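Local coordinates for protein IG hypothetical 16092 (Bacillus cereus ATCC 14579, PDB 1YQH) that is of unknown function but may bind thiamine or a related small molecule, at residues P16-K19 and S25-D28. Numbering follows the deposited sequence. Where two conformers were deposited one is given.
Sequences PQAK and SVVD
Pro16 and Ala18 meet Val26 and Val27 in a ferredoxin-like fold (beta-alpha-beta-beta-alpha-beta, a four-stranded antiparallel sheet with helices packed against it), where the end of strand 8-17 lies against the start of helix 23-36, after a short connecting loop. The contact is wholly apolar, with no hydrogen bond passing between the segments.

On the helix side Val26 carries most of it. Its CB lies 4.0 Å from Pro16 CG, and from there the side chain forks. CG1, anti to the backbone N (chi1 175°), reaches the proline ring and sits 3.7 Å from Pro16 CB and equally near Pro16 CG. CG2, anti to the carbonyl carbon, goes to Ala18 instead, so one beta-branched residue covers two positions of segment 16-19. The side chains of Pro16 and Val26 run past each other in opposite directions. The ring offers CB and CG as a small, preformed apolar surface to a branched methyl. Ala18 CB points toward the helix and lies 4.0 Å from Val26 CG2, so its lone methyl is in contact without any longer side chain.

Between Pro16 and Ala18, Gln17 turns away, as expected in an extended chain, and its NE2 hydrogen-bonds to Pro16 O of a second subunit. Ala73, in the loop before strand 75-84, touches both Pro16 and Val26.

One residue further along the helix, Val27 meets the same proline nearly at a right angle. Its CG2 packs at the ring's nitrogen end, 3.9 Å from Pro16 CD.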
loop_
_atom_site.group_PDB
_atom_site.type_symbol
_atom_site.label_atom_id
_atom_site.label_comp_id
_atom_site.label_asym_id
_atom_site.label_seq_id
_atom_site.Cartn_x
_atom_site.Cartn_y
_atom_site.Cartn_z
ATOM N N PRO A 16 13.744 -4.916 -0.151
ATOM C CA PRO A 16 14.738 -5.357 -1.125
ATOM C C PRO A 16 14.949 -6.864 -1.156
ATOM O O PRO A 16 14.669 -7.555 -0.166
ATOM C CB PRO A 16 16.009 -4.668 -0.627
ATOM C CG PRO A 16 15.846 -4.674 0.880
ATOM C CD PRO A 16 14.356 -4.539 1.143
ATOM N N GLN A 17 15.417 -7.354 -2.301
ATOM C CA GLN A 17 15.970 -8.698 -2.415
ATOM C C GLN A 17 17.450 -8.526 -2.680
ATOM O O GLN A 17 17.842 -7.895 -3.676
ATOM C CB GLN A 17 15.332 -9.457 -3.576
ATOM C CG GLN A 17 13.857 -9.724 -3.403
ATOM C CD GLN A 17 13.564 -10.684 -2.264
ATOM O OE1 GLN A 17 14.257 -11.696 -2.082
ATOM N NE2 GLN A 17 12.519 -10.384 -1.508
ATOM N N ALA A 18 18.272 -9.082 -1.797
ATOM C CA ALA A 18 19.730 -8.992 -1.939
ATOM C C ALA A 18 20.375 -10.358 -1.702
ATOM O O ALA A 18 20.219 -10.928 -0.621
ATOM C CB ALA A 18 20.300 -7.970 -0.980
ATOM N N LYS A 19 21.126 -10.841 -2.694
ATOM C CA LYS A 19 21.752 -12.173 -2.641
ATOM C C LYS A 19 22.854 -12.311 -1.583
ATOM O O LYS A 19 23.064 -13.403 -1.057
ATOM C CB LYS A 19 22.313 -12.585 -4.019
ATOM C CG LYS A 19 21.268 -12.885 -5.107
ATOM C CD LYS A 19 21.910 -12.869 -6.496
ATOM C CE LYS A 19 20.897 -13.057 -7.618
ATOM N NZ LYS A 19 21.550 -12.989 -8.972
ATOM N N SER A 25 20.781 -4.140 6.350
ATOM C CA SER A 25 21.952 -3.429 5.828
ATOM C C SER A 25 21.598 -2.593 4.595
ATOM O O SER A 25 22.084 -1.475 4.418
ATOM C CB SER A 25 23.089 -4.408 5.513
ATOM O OG SER A 25 23.424 -5.167 6.668
ATOM N N VAL A 26 20.744 -3.162 3.751
ATOM C CA VAL A 26 20.318 -2.536 2.509
ATOM C C VAL A 26 19.336 -1.411 2.840
ATOM O O VAL A 26 19.474 -0.291 2.343
ATOM C CB VAL A 26 19.665 -3.587 1.594
ATOM C CG1 VAL A 26 19.098 -2.932 0.343
ATOM C CG2 VAL A 26 20.694 -4.666 1.237
ATOM N N VAL A 27 18.371 -1.705 3.708
ATOM C CA VAL A 27 17.395 -0.694 4.118
ATOM C C VAL A 27 18.072 0.532 4.780
ATOM O O VAL A 27 17.623 1.665 4.594
ATOM C CB VAL A 27 16.247 -1.289 4.995
ATOM C CG1 VAL A 27 15.306 -0.178 5.492
ATOM C CG2 VAL A 27 15.450 -2.338 4.197
ATOM N N ASP A 28 19.152 0.303 5.519
ATOM C CA ASP A 28 19.852 1.398 6.176
ATOM C C ASP A 28 20.393 2.446 5.187
ATOM O O ASP A 28 20.519 3.624 5.529
ATOM C CB ASP A 28 20.980 0.842 7.036
ATOM C CG ASP A 28 21.586 1.882 7.928
ATOM O OD1 ASP A 28 20.879 2.397 8.821
ATOM O OD2 ASP A 28 22.774 2.175 7.740
#